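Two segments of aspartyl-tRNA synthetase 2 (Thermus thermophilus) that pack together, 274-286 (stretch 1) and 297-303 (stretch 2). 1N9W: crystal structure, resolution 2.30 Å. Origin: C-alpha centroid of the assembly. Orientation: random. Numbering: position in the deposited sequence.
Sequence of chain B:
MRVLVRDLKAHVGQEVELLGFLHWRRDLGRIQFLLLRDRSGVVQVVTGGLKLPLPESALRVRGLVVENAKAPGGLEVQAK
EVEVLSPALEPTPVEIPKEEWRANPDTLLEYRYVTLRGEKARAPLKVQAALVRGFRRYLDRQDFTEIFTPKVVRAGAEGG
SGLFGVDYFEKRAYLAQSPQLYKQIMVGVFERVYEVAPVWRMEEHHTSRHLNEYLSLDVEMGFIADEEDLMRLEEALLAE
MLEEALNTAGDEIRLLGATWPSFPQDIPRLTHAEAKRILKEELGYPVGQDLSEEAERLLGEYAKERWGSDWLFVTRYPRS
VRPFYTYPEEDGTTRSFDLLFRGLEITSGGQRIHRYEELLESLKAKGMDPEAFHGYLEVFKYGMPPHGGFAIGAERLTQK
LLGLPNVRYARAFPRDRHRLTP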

# COMPACT_ATOMS: atom_id res chain seq x y z
N GLU B 274 -20.32 -5.45 -30.81
CA GLU B 274 -21.36 -4.44 -30.93
C GLU B 274 -20.75 -3.05 -30.94
O GLU B 274 -21.27 -2.13 -31.58
N ALA B 275 -19.63 -2.89 -30.24
CA ALA B 275 -18.95 -1.60 -30.17
C ALA B 275 -18.11 -1.37 -31.42
O ALA B 275 -17.93 -0.24 -31.86
N LYS B 276 -17.60 -2.46 -31.99
CA LYS B 276 -16.76 -2.39 -33.18
C LYS B 276 -17.57 -1.89 -34.37
O LYS B 276 -17.03 -1.25 -35.27
N ARG B 277 -18.87 -2.16 -34.37
CA ARG B 277 -19.73 -1.73 -35.46
C ARG B 277 -20.26 -0.32 -35.22
O ARG B 277 -20.47 0.44 -36.17
N ILE B 278 -20.49 0.02 -33.96
CA ILE B 278 -20.98 1.35 -33.61
C ILE B 278 -19.97 2.38 -34.12
O ILE B 278 -20.33 3.49 -34.52
N LEU B 279 -18.69 2.00 -34.11
CA LEU B 279 -17.63 2.88 -34.57
C LEU B 279 -17.66 3.05 -36.08
O LEU B 279 -17.34 4.12 -36.60
N LYS B 280 -18.05 2.00 -36.78
CA LYS B 280 -18.11 2.02 -38.24
C LYS B 280 -19.45 2.48 -38.80
O LYS B 280 -19.51 3.43 -39.58
N GLU B 281 -20.51 1.81 -38.37
CA GLU B 281 -21.87 2.09 -38.83
C GLU B 281 -22.54 3.33 -38.23
O GLU B 281 -23.58 3.77 -38.73
N GLU B 282 -21.98 3.89 -37.16
CA GLU B 282 -22.59 5.07 -36.56
C GLU B 282 -21.61 6.21 -36.33
O GLU B 282 -21.99 7.38 -36.36
N LEU B 283 -20.35 5.87 -36.10
CA LEU B 283 -19.35 6.90 -35.84
C LEU B 283 -18.42 7.15 -37.03
O LEU B 283 -17.92 8.26 -37.22
N GLY B 284 -18.20 6.11 -37.83
CA GLY B 284 -17.35 6.25 -39.00
C GLY B 284 -15.85 6.25 -38.77
O GLY B 284 -15.13 7.04 -39.39
N TYR B 285 -15.36 5.39 -37.89
CA TYR B 285 -13.93 5.31 -37.62
C TYR B 285 -13.45 3.92 -38.04
O TYR B 285 -14.04 2.91 -37.65
N PRO B 286 -12.39 3.85 -38.87
CA PRO B 286 -11.84 2.57 -39.33
C PRO B 286 -11.33 1.69 -38.19
O PRO B 286 -10.12 1.57 -38.00
N ARG B 297 -11.82 6.25 -27.28
CA ARG B 297 -12.17 7.61 -26.95
C ARG B 297 -13.53 7.96 -27.56
O ARG B 297 -14.34 8.65 -26.94
N LEU B 298 -13.77 7.49 -28.78
CA LEU B 298 -15.03 7.74 -29.48
C LEU B 298 -16.18 7.01 -28.80
O LEU B 298 -17.30 7.50 -28.74
N LEU B 299 -15.88 5.82 -28.27
CA LEU B 299 -16.90 5.04 -27.58
C LEU B 299 -17.28 5.76 -26.29
O LEU B 299 -18.44 5.72 -25.87
N GLY B 300 -16.31 6.43 -25.68
CA GLY B 300 -16.57 7.17 -24.46
C GLY B 300 -17.64 8.21 -24.66
O GLY B 300 -18.61 8.28 -23.90
N GLU B 301 -17.47 9.03 -25.70
CA GLU B 301 -18.44 10.07 -26.03
C GLU B 301 -19.80 9.43 -26.29
O GLU B 301 -20.83 9.93 -25.82
N TYR B 302 -19.79 8.32 -27.03
CA TYR B 302 -21.01 7.59 -27.37
C TYR B 302 -21.83 7.28 -26.11
O TYR B 302 -22.99 7.69 -26.00
N ALA B 303 -21.21 6.57 -25.18
CA ALA B 303 -21.86 6.18 -23.93
C ALA B 303 -22.32 7.38 -23.12
O ALA B 303 -23.40 7.38 -22.55

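The contact between 274-286 and 297-303 is a small, almost wholly apolar crossing of two helices, in which side chains from one face of each interlock and no hydrogen bond or salt bridge passes between the stretches. The helix axes come within 10.4 Å and their N-to-C directions differ by 84°, so the two cross nearly at right angles and share a short patch; 418 Å² is buried, both sides summed. The backbones are nearest at Leu-279 and Leu-299, whose CA atoms lie 7.4 Å apart.

At this point the contact is made by leucine ends. Both residues direct their CA-to-CB bonds sideways, and both have chi1 m and chi2 t, yet the tips come nearer to the opposing stretch. Leu-279 CD2 is 4.0 Å from Leu-299 CG and 3.8 Å from Leu-298 CB, so this one methyl touches two successive residues of the other helix. One turn earlier, the small side chain of Ala-275 also points sideways, and its CB lies 3.9 Å from Leu-299 CD2. Leu-299 is therefore in contact with two residues spaced four apart on stretch 1.

Leu-298 points toward stretch 1 and has 75 Å² covered by it. Its chi1 of -95° falls between wells, with chi2 p at 48°. The side chain meets three partners: besides Leu-279, Leu-298 CD2 is 3.6 Å from Tyr-285 CB, and Leu-298 CB is 4.2 Å from Leu-283 CD1. Leu-283, chi1 m and chi2 t, also points toward stretch 2. Tyr-285 has chi1 t and chi2 81°; the methyl of Leu-298 sits obliquely to its ring, and its hydroxyl finds a hydrogen-bonding partner elsewhere in the structure.

The backbone helps to place these last residues. A wider pi-type turn spans 278-283, where Leu-283 N makes a weak 2.9 Å bond to Ile-278 O, and Gly-284 then leaves helical geometry at phi 78°, a positive value that favours glycine. Beyond it, Tyr-285 N donates to Leu-279 O at 2.7 Å, tying the start of the loop back to the helix.

Tyr-302, with 77 Å² covered, brings a second tyrosine into the contact. Its chi1 is t and chi2 77°, and the ring presents one face to Ile-278 (chi1 m, chi2 t). Ile-278 CG2 lies 3.8 Å from the ring centroid and 18° off the normal, the geometry of a CH-pi interaction; the shortest atom pair is Ile-278 CG2 to Tyr-302 CE1 at 3.6 Å. Glu-282, chi1 m and chi2 t, also points toward stretch 2, and its OE2 comes obliquely within 3.7 Å of Tyr-302 CE1, a van der Waals approach to a ring carbon.

The salt bridge present stays within stretch 1: Arg-277 NH2 donates to Glu-281 OE1 at 3.2 Å with an N-H...acceptor angle of 143°. Neither residue touches stretch 2, so this pairing lies outside the apolar contact.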

# COMPACT_ATOMS: atom_id res chain seq x y z
CB GLU B 274 -22.33 -4.55 -29.75
CG GLU B 274 -22.86 -5.95 -29.55
CD GLU B 274 -23.55 -6.12 -28.21
OE1 GLU B 274 -24.03 -7.24 -27.93
OE2 GLU B 274 -23.62 -5.13 -27.44
CB ALA B 275 -18.07 -1.54 -28.93
CB LYS B 276 -16.17 -3.76 -33.47
CG LYS B 276 -15.09 -3.79 -34.53
CD LYS B 276 -14.24 -5.03 -34.36
CE LYS B 276 -13.19 -5.16 -35.45
NZ LYS B 276 -13.82 -5.47 -36.76
CB ARG B 277 -20.90 -2.70 -35.64
CG ARG B 277 -21.74 -2.90 -34.40
CD ARG B 277 -23.00 -3.67 -34.74
NE ARG B 277 -23.90 -2.89 -35.58
CZ ARG B 277 -24.57 -1.82 -35.16
NH1 ARG B 277 -24.46 -1.41 -33.91
NH2 ARG B 277 -25.36 -1.16 -36.00
CB ILE B 278 -21.16 1.50 -32.08
CG1 ILE B 278 -22.30 0.59 -31.61
CG2 ILE B 278 -21.46 2.96 -31.72
CD1 ILE B 278 -22.49 0.56 -30.11
CB LEU B 279 -16.26 2.32 -34.16
CG LEU B 279 -15.88 2.39 -32.68
CD1 LEU B 279 -14.60 1.60 -32.44
CD2 LEU B 279 -15.71 3.84 -32.27
CB LYS B 280 -17.78 0.63 -38.78
CG LYS B 280 -18.03 0.44 -40.26
CD LYS B 280 -17.74 -1.00 -40.67
CE LYS B 280 -18.05 -1.26 -42.14
NZ LYS B 280 -19.51 -1.18 -42.46
CB GLU B 281 -22.76 0.87 -38.59
CG GLU B 281 -22.34 -0.36 -39.40
CD GLU B 281 -23.32 -1.52 -39.26
OE1 GLU B 281 -24.53 -1.26 -39.06
OE2 GLU B 281 -22.88 -2.69 -39.36
CB GLU B 282 -23.26 4.72 -35.22
CG GLU B 282 -24.32 3.62 -35.28
CD GLU B 282 -25.16 3.54 -34.01
OE1 GLU B 282 -25.90 2.55 -33.83
OE2 GLU B 282 -25.10 4.49 -33.19
CB LEU B 283 -18.54 6.52 -34.59
CG LEU B 283 -19.41 6.25 -33.35
CD1 LEU B 283 -18.55 5.69 -32.23
CD2 LEU B 283 -20.11 7.54 -32.91
CB TYR B 285 -13.65 5.56 -36.13
CG TYR B 285 -12.21 5.32 -35.72
CD1 TYR B 285 -11.22 6.29 -35.93
CD2 TYR B 285 -11.83 4.11 -35.15
CE1 TYR B 285 -9.89 6.05 -35.58
CE2 TYR B 285 -10.51 3.86 -34.80
CZ TYR B 285 -9.54 4.83 -35.02
OH TYR B 285 -8.23 4.57 -34.69
CB PRO B 286 -10.72 3.00 -40.26
CG PRO B 286 -11.22 4.28 -40.83
CD PRO B 286 -11.79 4.97 -39.61
CB ARG B 297 -11.11 8.57 -27.49
CG ARG B 297 -10.95 9.84 -26.68
CD ARG B 297 -10.19 10.90 -27.47
NE ARG B 297 -9.08 10.34 -28.22
CZ ARG B 297 -8.00 9.76 -27.68
NH1 ARG B 297 -7.88 9.67 -26.36
NH2 ARG B 297 -7.05 9.28 -28.47
CB LEU B 298 -14.93 7.31 -30.95
CG LEU B 298 -14.57 8.37 -32.00
CD1 LEU B 298 -13.36 9.18 -31.55
CD2 LEU B 298 -14.29 7.69 -33.33
CB LEU B 299 -16.36 3.65 -27.26
CG LEU B 299 -16.22 2.74 -28.49
CD1 LEU B 299 -15.35 1.55 -28.15
CD2 LEU B 299 -17.60 2.30 -28.95
CB GLU B 301 -17.98 10.82 -27.28
CG GLU B 301 -16.85 11.81 -27.03
CD GLU B 301 -17.34 13.08 -26.37
OE1 GLU B 301 -18.01 12.99 -25.32
OE2 GLU B 301 -17.05 14.17 -26.90
CB TYR B 302 -20.65 6.27 -28.07
CG TYR B 302 -21.84 5.38 -28.38
CD1 TYR B 302 -22.68 5.65 -29.46
CD2 TYR B 302 -22.13 4.27 -27.58
CE1 TYR B 302 -23.80 4.85 -29.72
CE2 TYR B 302 -23.24 3.46 -27.84
CZ TYR B 302 -24.07 3.75 -28.91
OH TYR B 302 -25.18 2.97 -29.16
CB ALA B 303 -20.91 5.33 -23.10